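Local coordinates for protein lysyl oxidase (Pichia pastoris, PDB 1W7C) that probably oxidises primary amines, including lysine side chains, to aldehydes with the help of copper and a topaquinone cofactor, at residues E31-L36 with V102-V107; N199-V205 with L261-V265; W313-I319 with N428-I432. The contacts are given in a common frame with arbitrary orientation. Numbering follows the deposited sequence.

Contact 1: residues E31-L36 with V102-V107; sequences EVLDLL and VGPLPV
At the apolar centre, Val-102 points toward a helix and is met there by three side chains: its CG1 lies 3.9 Å from Leu-35 CD2, and its CG2 lies 4.0 Å from Val-32 CG1 and 4.5 Å from Leu-36 CD2. This is a helix packed on an antiparallel sheet, within the N2 region of a copper amine oxidase. The segment 31-36 is regular helix, with Leu-35 N to Glu-31 O at 3.0 Å and Leu-36 N to Val-32 O at 2.9 Å, so positions 32, 35 and 36 share one side of it. The t,p rotamer of Leu-35 brings its CD2 to Val-102. The sheet continues under the helix, where Val-32 also touches Thr-85 of strand 82-89 and Leu-35 touches Ile-113 of strand 112-115.

Beyond the extended residues Val-102 and Gly-103, the chain turns through two cis peptides, before Pro-104 and before Pro-106. Leu-105, between them, points back at the helix, its CD2 4.0 Å from Val-32 CG2. The register runs from Val-32 opposite Val-102 (CA atoms 6.9 Å apart) to Glu-31 opposite Val-107 (6.6 Å).

At the outer edge Glu-31, with chi1 m and chi2 t, brings its CB to 3.7 Å from Val-107 CG2 and its OE1 to 3.4 Å from Pro-106 CA. The carboxylate meets the backbone of Val-107 once directly and once through a water. Val-107 N donates to Glu-31 OE1 at 3.0 Å and a nearly straight 168°, and a water donates both to Glu-31 OE2 at 2.4 Å and to Val-107 O at 2.7 Å.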
loop_
_atom_site.group_PDB
_atom_site.type_symbol
_atom_site.label_atom_id
_atom_site.label_comp_id
_atom_site.label_asym_id
_atom_site.label_seq_id
_atom_site.Cartn_x
_atom_site.Cartn_y
_atom_site.Cartn_z
ATOM N N GLU A 31 33.439 -16.017 -27.408
ATOM C CA GLU A 31 34.318 -17.165 -27.144
ATOM C C GLU A 31 33.502 -18.448 -26.967
ATOM O O GLU A 31 33.874 -19.523 -27.474
ATOM C CB GLU A 31 35.155 -16.916 -25.882
ATOM C CG GLU A 31 36.349 -16.018 -26.096
ATOM C CD GLU A 31 37.432 -16.233 -25.052
ATOM O OE1 GLU A 31 37.098 -16.399 -23.862
ATOM O OE2 GLU A 31 38.613 -16.259 -25.430
ATOM N N VAL A 32 32.392 -18.350 -26.245
ATOM C CA VAL A 32 31.568 -19.521 -26.004
ATOM C C VAL A 32 30.902 -19.978 -27.307
ATOM O O VAL A 32 30.878 -21.169 -27.628
ATOM C CB VAL A 32 30.519 -19.256 -24.896
ATOM C CG1 VAL A 32 29.542 -20.399 -24.777
ATOM C CG2 VAL A 32 31.203 -19.010 -23.571
ATOM N N LEU A 33 30.356 -19.035 -28.063
ATOM C CA LEU A 33 29.671 -19.391 -29.306
ATOM C C LEU A 33 30.665 -20.036 -30.274
ATOM O O LEU A 33 30.361 -21.018 -30.951
ATOM C CB LEU A 33 29.024 -18.134 -29.911
ATOM C CG LEU A 33 28.108 -18.290 -31.121
ATOM C CD1 LEU A 33 26.933 -19.150 -30.836
ATOM C CD2 LEU A 33 27.643 -16.929 -31.565
ATOM N N ASP A 34 31.876 -19.491 -30.315
ATOM C CA ASP A 34 32.938 -20.014 -31.181
ATOM C C ASP A 34 33.268 -21.459 -30.793
ATOM O O ASP A 34 33.447 -22.328 -31.658
ATOM C CB ASP A 34 34.204 -19.147 -31.101
ATOM C CG ASP A 34 34.078 -17.802 -31.820
ATOM O OD1 ASP A 34 33.109 -17.541 -32.587
ATOM O OD2 ASP A 34 34.953 -16.926 -31.672
ATOM N N LEU A 35 33.340 -21.724 -29.490
ATOM C CA LEU A 35 33.684 -23.070 -29.006
ATOM C C LEU A 35 32.563 -24.053 -29.295
ATOM O O LEU A 35 32.822 -25.199 -29.662
ATOM C CB LEU A 35 34.021 -23.050 -27.519
ATOM C CG LEU A 35 34.523 -24.364 -26.911
ATOM C CD1 LEU A 35 35.753 -24.873 -27.636
ATOM C CD2 LEU A 35 34.794 -24.184 -25.420
ATOM N N LEU A 36 31.323 -23.603 -29.169
ATOM C CA LEU A 36 30.188 -24.443 -29.511
ATOM C C LEU A 36 30.247 -24.788 -31.005
ATOM O O LEU A 36 30.026 -25.947 -31.370
ATOM C CB LEU A 36 28.862 -23.765 -29.138
ATOM C CG LEU A 36 28.587 -23.661 -27.647
ATOM C CD1 LEU A 36 27.378 -22.809 -27.431
ATOM C CD2 LEU A 36 28.352 -25.024 -27.006
ATOM N N VAL A 102 29.776 -24.202 -19.974
ATOM C CA VAL A 102 31.019 -23.918 -20.707
ATOM C C VAL A 102 31.899 -23.070 -19.818
ATOM O O VAL A 102 31.540 -21.962 -19.452
ATOM C CB VAL A 102 30.792 -23.203 -22.046
ATOM C CG1 VAL A 102 32.121 -23.024 -22.768
ATOM C CG2 VAL A 102 29.788 -23.971 -22.920
ATOM N N GLY A 103 33.042 -23.614 -19.447
ATOM C CA GLY A 103 33.966 -22.900 -18.599
ATOM C C GLY A 103 35.110 -23.761 -18.105
ATOM O O GLY A 103 35.167 -24.944 -18.410
ATOM N N PRO A 104 36.037 -23.171 -17.366
ATOM C CA PRO A 104 36.021 -21.740 -17.031
ATOM C C PRO A 104 36.405 -20.832 -18.201
ATOM O O PRO A 104 36.963 -21.292 -19.217
ATOM C CB PRO A 104 37.061 -21.635 -15.914
ATOM C CG PRO A 104 38.020 -22.758 -16.191
ATOM C CD PRO A 104 37.192 -23.865 -16.772
ATOM N N LEU A 105 36.097 -19.549 -18.040
ATOM C CA LEU A 105 36.381 -18.526 -19.016
ATOM C C LEU A 105 37.419 -17.563 -18.408
ATOM O O LEU A 105 37.473 -17.404 -17.178
ATOM C CB LEU A 105 35.116 -17.750 -19.361
ATOM C CG LEU A 105 33.919 -18.562 -19.852
ATOM C CD1 LEU A 105 32.700 -17.663 -20.107
ATOM C CD2 LEU A 105 34.300 -19.330 -21.113
ATOM N N PRO A 106 38.240 -16.911 -19.234
ATOM C CA PRO A 106 38.236 -17.041 -20.705
ATOM C C PRO A 106 38.630 -18.429 -21.187
ATOM O O PRO A 106 39.218 -19.201 -20.432
ATOM C CB PRO A 106 39.281 -16.010 -21.176
ATOM C CG PRO A 106 40.036 -15.599 -19.988
ATOM C CD PRO A 106 39.255 -15.970 -18.752
ATOM N N VAL A 107 38.286 -18.734 -22.434
ATOM C CA VAL A 107 38.556 -20.044 -23.008
ATOM C C VAL A 107 40.055 -20.328 -22.967
ATOM O O VAL A 107 40.870 -19.487 -23.342
ATOM C CB VAL A 107 37.998 -20.163 -24.438
ATOM C CG1 VAL A 107 38.408 -21.499 -25.079
ATOM C CG2 VAL A 107 36.488 -20.046 -24.409
HETATM O O HOH W 1 40.744 -17.073 -24.600
#

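Contact 2: residues N199-V205 with L261-V265; sequences NDAENLV and LDWTV. With NAG (2-acetamido-2-deoxy-beta-D-glucopyranose), chain S.
Thr-264 lies over Ala-201 and the end of Leu-204, its CB 3.7 Å from Ala-201 CB and 4.0 Å from Leu-204 CD1. Two short 3-10 turns meet here, in the loops after strand 187-195 and helix 238-246. In one, Leu-204 N bonds to Ala-201 O (2.9 Å) and Val-205 N to Glu-202 O (3.0 Å); in the other, Thr-264 N bonds to Leu-261 O (3.0 Å) and Val-265 N to Asp-262 O (3.1 Å). The CA atoms of Ala-201 and Thr-264 lie 6.2 Å apart.

Trp-263, chi1 p, swings its ring alongside: CH2 lies 4.0 Å from Leu-204 CB, and Leu-204 O approaches the ring edge at 3.4 Å from CH2. Val-205 CG1 packs on Leu-261 CD2 at 3.9 Å. Trp-263 also stacks with His-480, while Asn-199 O accepts from Tyr-418 OH of the second subunit. Asp-262 points away, its OD2 accepting from O3 of the N-acetylglucosamine in the protein's own glycan near Asn-269 (2.6 Å).

The polar side centres on the Thr-264 hydroxyl. Its OG1 donates to Leu-261 O at 2.8 Å and accepts from Asn-199 ND2 at 3.2 Å; a water donates to it at 2.8 Å and to Asn-199 OD1 at 2.7 Å. With the single hydroxyl proton spent inside its own turn, Thr-264 meets the opposite loop as an acceptor, and the amide of Asn-199 supplies the matching donor.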
loop_
_atom_site.group_PDB
_atom_site.type_symbol
_atom_site.label_atom_id
_atom_site.label_comp_id
_atom_site.label_asym_id
_atom_site.label_seq_id
_atom_site.Cartn_x
_atom_site.Cartn_y
_atom_site.Cartn_z
ATOM N N ASN A 199 -2.909 -0.593 -33.779
ATOM C CA ASN A 199 -2.442 -0.018 -32.499
ATOM C C ASN A 199 -2.217 -1.063 -31.414
ATOM O O ASN A 199 -2.301 -0.776 -30.231
ATOM C CB ASN A 199 -3.409 1.071 -32.003
ATOM C CG ASN A 199 -4.819 0.542 -31.757
ATOM O OD1 ASN A 199 -5.294 -0.347 -32.463
ATOM N ND2 ASN A 199 -5.471 1.054 -30.726
ATOM N N ASP A 200 -1.924 -2.276 -31.831
ATOM C CA ASP A 200 -1.560 -3.362 -30.910
ATOM C C ASP A 200 -2.696 -3.719 -29.957
ATOM O O ASP A 200 -2.436 -4.218 -28.874
ATOM C CB ASP A 200 -0.293 -2.972 -30.101
ATOM C CG ASP A 200 0.393 -4.168 -29.467
ATOM O OD1 ASP A 200 0.565 -5.158 -30.210
ATOM O OD2 ASP A 200 0.775 -4.222 -28.252
ATOM N N ALA A 201 -3.944 -3.517 -30.387
ATOM C CA ALA A 201 -5.131 -3.771 -29.562
ATOM C C ALA A 201 -5.887 -5.052 -29.925
ATOM O O ALA A 201 -7.052 -5.188 -29.620
ATOM C CB ALA A 201 -6.072 -2.567 -29.611
ATOM N N GLU A 202 -5.197 -5.992 -30.575
ATOM C CA GLU A 202 -5.788 -7.269 -31.019
ATOM C C GLU A 202 -6.460 -7.985 -29.857
ATOM O O GLU A 202 -7.472 -8.660 -30.041
ATOM C CB GLU A 202 -4.722 -8.164 -31.644
ATOM C CG GLU A 202 -4.276 -7.719 -33.038
ATOM C CD GLU A 202 -3.357 -6.493 -33.073
ATOM O OE1 GLU A 202 -2.662 -6.173 -32.067
ATOM O OE2 GLU A 202 -3.288 -5.879 -34.140
ATOM N N ASN A 203 -5.917 -7.826 -28.655
ATOM C CA ASN A 203 -6.486 -8.516 -27.493
ATOM C C ASN A 203 -7.877 -8.024 -27.108
ATOM O O ASN A 203 -8.571 -8.721 -26.377
ATOM C CB ASN A 203 -5.570 -8.377 -26.263
ATOM C CG ASN A 203 -4.559 -9.501 -26.121
ATOM O OD1 ASN A 203 -3.877 -9.591 -25.104
ATOM N ND2 ASN A 203 -4.427 -10.331 -27.138
ATOM N N LEU A 204 -8.276 -6.846 -27.594
ATOM C CA LEU A 204 -9.611 -6.315 -27.345
ATOM C C LEU A 204 -10.625 -6.719 -28.408
ATOM O O LEU A 204 -11.808 -6.427 -28.263
ATOM C CB LEU A 204 -9.557 -4.782 -27.237
ATOM C CG LEU A 204 -8.658 -4.206 -26.129
ATOM C CD1 LEU A 204 -8.801 -2.700 -26.024
ATOM C CD2 LEU A 204 -8.929 -4.847 -24.771
ATOM N N VAL A 205 -10.167 -7.429 -29.445
ATOM C CA VAL A 205 -11.044 -7.889 -30.518
ATOM C C VAL A 205 -10.874 -9.378 -30.832
ATOM O O VAL A 205 -10.621 -9.775 -31.981
ATOM C CB VAL A 205 -10.856 -6.997 -31.773
ATOM C CG1 VAL A 205 -11.549 -5.660 -31.570
ATOM C CG2 VAL A 205 -9.384 -6.767 -32.068
ATOM N N LEU A 261 -13.465 1.379 -33.766
ATOM C CA LEU A 261 -12.492 0.856 -32.799
ATOM C C LEU A 261 -11.773 1.966 -32.008
ATOM O O LEU A 261 -10.742 1.732 -31.376
ATOM C CB LEU A 261 -11.460 -0.040 -33.514
ATOM C CG LEU A 261 -12.057 -1.304 -34.152
ATOM C CD1 LEU A 261 -11.010 -2.053 -34.953
ATOM C CD2 LEU A 261 -12.675 -2.204 -33.087
ATOM N N ASP A 262 -12.321 3.167 -32.006
ATOM C CA ASP A 262 -11.680 4.251 -31.273
ATOM C C ASP A 262 -11.574 3.973 -29.764
ATOM O O ASP A 262 -10.692 4.527 -29.098
ATOM C CB ASP A 262 -12.414 5.567 -31.516
ATOM C CG ASP A 262 -12.217 6.106 -32.933
ATOM O OD1 ASP A 262 -11.339 5.611 -33.696
ATOM O OD2 ASP A 262 -12.894 7.057 -33.372
ATOM N N TRP A 263 -12.485 3.155 -29.239
ATOM C CA TRP A 263 -12.489 2.724 -27.836
ATOM C C TRP A 263 -11.244 1.902 -27.456
ATOM O O TRP A 263 -11.005 1.642 -26.269
ATOM C CB TRP A 263 -13.776 1.972 -27.528
ATOM C CG TRP A 263 -13.973 0.733 -28.336
ATOM C CD1 TRP A 263 -14.519 0.640 -29.579
ATOM C CD2 TRP A 263 -13.609 -0.610 -27.964
ATOM N NE1 TRP A 263 -14.515 -0.665 -30.008
ATOM C CE2 TRP A 263 -13.967 -1.453 -29.031
ATOM C CE3 TRP A 263 -13.008 -1.182 -26.840
ATOM C CZ2 TRP A 263 -13.760 -2.825 -29.008
ATOM C CZ3 TRP A 263 -12.824 -2.550 -26.805
ATOM C CH2 TRP A 263 -13.195 -3.360 -27.883
ATOM N N THR A 264 -10.486 1.432 -28.450
ATOM C CA THR A 264 -9.247 0.702 -28.180
ATOM C C THR A 264 -8.017 1.612 -28.097
ATOM O O THR A 264 -6.925 1.115 -27.816
ATOM C CB THR A 264 -8.972 -0.375 -29.249
ATOM O OG1 THR A 264 -8.591 0.251 -30.478
ATOM C CG2 THR A 264 -10.207 -1.289 -29.520
ATOM N N VAL A 265 -8.156 2.907 -28.400
ATOM C CA VAL A 265 -7.019 3.818 -28.523
ATOM C C VAL A 265 -6.607 4.454 -27.200
ATOM O O VAL A 265 -7.418 5.051 -26.490
ATOM C CB VAL A 265 -7.336 4.924 -29.574
ATOM C CG1 VAL A 265 -6.201 5.907 -29.667
ATOM C CG2 VAL A 265 -7.636 4.287 -30.931
HETATM C C1 NAG S . -12.004 11.530 -31.062
HETATM C C2 NAG S . -12.431 10.052 -31.223
HETATM C C3 NAG S . -13.773 9.849 -31.962
HETATM C C4 NAG S . -14.804 10.931 -31.622
HETATM C C5 NAG S . -14.159 12.316 -31.678
HETATM C C6 NAG S . -15.146 13.427 -31.339
HETATM C C7 NAG S . -10.470 8.534 -31.310
HETATM C C8 NAG S . -9.395 7.950 -32.188
HETATM N N2 NAG S . -11.372 9.322 -31.919
HETATM O O3 NAG S . -14.340 8.543 -31.750
HETATM O O4 NAG S . -15.885 10.866 -32.530
HETATM O O5 NAG S . -13.103 12.364 -30.742
HETATM O O6 NAG S . -15.526 13.309 -29.984
HETATM O O7 NAG S . -10.477 8.269 -30.104
HETATM O O HOH W 2 -7.952 -0.409 -33.075
#

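Contact 3: residues W313-I319 with N428-I432; sequences WSRDTGI and NVRFI
Residues 313-319 form the tip of a beta hairpin. Ser-314 and Gly-318 make its last hydrogen-bonded pair, with N to O distances of 2.9 Å in both directions, and Arg-315 to Thr-317 make the loop. An ST motif tightens it, Thr-317 N donating to Ser-314 OG at 3.1 Å. Facing this tip, 428-432 is a continuous extended strand; the nearest CA atoms, Ile-319 and Phe-431, are 7.7 Å apart, and side chains bridge the gap.

Val-429 and Phe-431 point toward the hairpin, Arg-430 and Ile-432 away. Phe-431, chi1 p, contributes most. The edge of the Trp-313 indole meets its face in a T-shaped pair, six-membered ring centroid to phenyl centroid 5.0 Å and planes at 69°, with Trp-313 CH2 3.5 Å from Phe-431 CD2. Ile-319 in the t,t rotamer sets CG2 3.7 Å from Phe-431 CE1 and CD1 3.9 Å from Val-429 CG1. Gly-318 CA lies 3.8 Å from Phe-431 CZ; a CB there would strike the ring, and its phi/psi of 85/-133 calls for glycine in any case.

This is buried core of the beta-rich catalytic domain. Trp-313 gives its NE1 to Gly-364 O and touches strands 380-388 and 391-405. Phe-431 stacks on Phe-442. By backbone, Asn-428 and Arg-430 bond to strand 391-405 and Val-429 to strand 440-446, so the tip packs on the sheet face through Phe-431 and Val-429.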
loop_
_atom_site.group_PDB
_atom_site.type_symbol
_atom_site.label_atom_id
_atom_site.label_comp_id
_atom_site.label_asym_id
_atom_site.label_seq_id
_atom_site.Cartn_x
_atom_site.Cartn_y
_atom_site.Cartn_z
ATOM N N TRP A 313 21.676 -8.636 -14.555
ATOM C CA TRP A 313 20.578 -8.699 -15.523
ATOM C C TRP A 313 20.575 -10.021 -16.256
ATOM O O TRP A 313 21.627 -10.476 -16.743
ATOM C CB TRP A 313 20.761 -7.561 -16.543
ATOM C CG TRP A 313 19.563 -7.395 -17.419
ATOM C CD1 TRP A 313 19.315 -8.024 -18.621
ATOM C CD2 TRP A 313 18.453 -6.531 -17.183
ATOM N NE1 TRP A 313 18.108 -7.603 -19.127
ATOM C CE2 TRP A 313 17.558 -6.690 -18.259
ATOM C CE3 TRP A 313 18.125 -5.614 -16.166
ATOM C CZ2 TRP A 313 16.377 -5.969 -18.356
ATOM C CZ3 TRP A 313 16.948 -4.880 -16.278
ATOM C CH2 TRP A 313 16.085 -5.076 -17.352
ATOM N N SER A 314 19.395 -10.624 -16.377
ATOM C CA SER A 314 19.212 -11.828 -17.181
ATOM C C SER A 314 18.083 -11.676 -18.171
ATOM O O SER A 314 17.139 -10.912 -17.956
ATOM C CB SER A 314 18.937 -13.039 -16.301
ATOM O OG SER A 314 17.616 -13.012 -15.756
ATOM N N ARG A 315 18.198 -12.428 -19.263
ATOM C CA ARG A 315 17.139 -12.506 -20.248
ATOM C C ARG A 315 15.837 -13.030 -19.633
ATOM O O ARG A 315 14.748 -12.500 -19.903
ATOM C CB ARG A 315 17.618 -13.395 -21.398
ATOM C CG ARG A 315 16.570 -13.756 -22.400
ATOM C CD ARG A 315 16.048 -15.217 -22.205
ATOM N NE ARG A 315 14.959 -15.520 -23.120
ATOM C CZ ARG A 315 13.855 -16.123 -22.810
ATOM N NH1 ARG A 315 13.642 -16.591 -21.583
ATOM N NH2 ARG A 315 12.943 -16.308 -23.740
ATOM N N ASP A 316 15.933 -14.038 -18.777
ATOM C CA ASP A 316 14.724 -14.635 -18.226
ATOM C C ASP A 316 13.938 -13.655 -17.345
ATOM O O ASP A 316 12.717 -13.558 -17.481
ATOM C CB ASP A 316 15.037 -15.850 -17.359
ATOM C CG ASP A 316 15.504 -17.076 -18.132
ATOM O OD1 ASP A 316 15.456 -17.103 -19.395
ATOM O OD2 ASP A 316 15.977 -18.050 -17.489
ATOM N N THR A 317 14.635 -12.963 -16.452
ATOM C CA THR A 317 13.923 -12.325 -15.338
ATOM C C THR A 317 14.163 -10.811 -15.263
ATOM O O THR A 317 13.492 -10.152 -14.455
ATOM C CB THR A 317 14.293 -12.910 -13.993
ATOM O OG1 THR A 317 15.700 -12.724 -13.753
ATOM C CG2 THR A 317 14.015 -14.421 -13.894
ATOM N N GLY A 318 15.108 -10.227 -15.996
ATOM C CA GLY A 318 15.437 -8.838 -15.795
ATOM C C GLY A 318 16.453 -8.653 -14.682
ATOM O O GLY A 318 17.425 -9.370 -14.610
ATOM N N ILE A 319 16.194 -7.708 -13.784
ATOM C CA ILE A 319 17.179 -7.298 -12.794
ATOM C C ILE A 319 17.148 -8.195 -11.560
ATOM O O ILE A 319 16.090 -8.680 -11.158
ATOM C CB ILE A 319 16.983 -5.830 -12.414
ATOM C CG1 ILE A 319 18.299 -5.181 -12.010
ATOM C CG2 ILE A 319 15.932 -5.646 -11.301
ATOM C CD1 ILE A 319 18.221 -3.657 -11.862
ATOM N N ASN A 428 15.435 4.538 -5.523
ATOM C CA ASN A 428 14.481 3.791 -6.319
ATOM C C ASN A 428 15.192 3.226 -7.527
ATOM O O ASN A 428 15.883 3.971 -8.232
ATOM C CB ASN A 428 13.358 4.726 -6.773
ATOM C CG ASN A 428 12.514 5.217 -5.631
ATOM O OD1 ASN A 428 11.545 4.530 -5.257
ATOM N ND2 ASN A 428 12.935 6.308 -4.962
ATOM N N VAL A 429 14.982 1.919 -7.722
ATOM C CA VAL A 429 15.490 1.198 -8.894
ATOM C C VAL A 429 14.264 0.625 -9.612
ATOM O O VAL A 429 13.458 -0.116 -9.012
ATOM C CB VAL A 429 16.487 0.101 -8.518
ATOM C CG1 VAL A 429 17.061 -0.545 -9.759
ATOM C CG2 VAL A 429 17.591 0.615 -7.567
ATOM N N ARG A 430 14.088 1.045 -10.877
ATOM C CA ARG A 430 12.961 0.567 -11.675
ATOM C C ARG A 430 13.393 -0.055 -13.002
ATOM O O ARG A 430 14.354 0.414 -13.631
ATOM C CB ARG A 430 12.021 1.733 -12.003
ATOM C CG ARG A 430 11.020 1.480 -13.100
ATOM C CD ARG A 430 10.032 2.629 -13.299
ATOM N NE ARG A 430 9.088 2.693 -12.187
ATOM C CZ ARG A 430 8.799 3.753 -11.477
ATOM N NH1 ARG A 430 9.348 4.929 -11.757
ATOM N NH2 ARG A 430 7.950 3.661 -10.479
ATOM N N PHE A 431 12.662 -1.085 -13.418
ATOM C CA PHE A 431 12.629 -1.403 -14.842
ATOM C C PHE A 431 11.206 -1.770 -15.203
ATOM O O PHE A 431 10.391 -2.087 -14.318
ATOM C CB PHE A 431 13.671 -2.443 -15.280
ATOM C CG PHE A 431 13.286 -3.863 -15.056
ATOM C CD1 PHE A 431 13.390 -4.433 -13.810
ATOM C CD2 PHE A 431 12.825 -4.641 -16.107
ATOM C CE1 PHE A 431 13.062 -5.758 -13.619
ATOM C CE2 PHE A 431 12.512 -5.988 -15.905
ATOM C CZ PHE A 431 12.602 -6.528 -14.681
ATOM N N ILE A 432 10.910 -1.693 -16.494
ATOM C CA ILE A 432 9.583 -2.003 -16.992
ATOM C C ILE A 432 9.729 -3.022 -18.114
ATOM O O ILE A 432 10.509 -2.824 -19.058
ATOM C CB ILE A 432 8.913 -0.696 -17.534
ATOM C CG1 ILE A 432 8.627 0.241 -16.356
ATOM C CG2 ILE A 432 7.631 -1.099 -18.264
ATOM C CD1 ILE A 432 8.060 1.610 -16.757
#

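The three contacts follow one another along the chain, and each falls in a different family region. None touches another: contact 1 and contact 2 have centres 46 Å apart, while contact 3 lies 26 Å from contact 1 and 28 Å from contact 2, centre to centre. Contact 3, nearest the middle of the chain, is also near the probable catalytic base: the Thr-317 side chain is about 9 Å from that of Asp-358, predicted to be the proton acceptor. In contact 2 the Leu-204 side chain is about 11 Å from the copper ion. Both reach the second subunit, whereas contact 1 stays within its own chain, away from the copper, calcium and topaquinone sites.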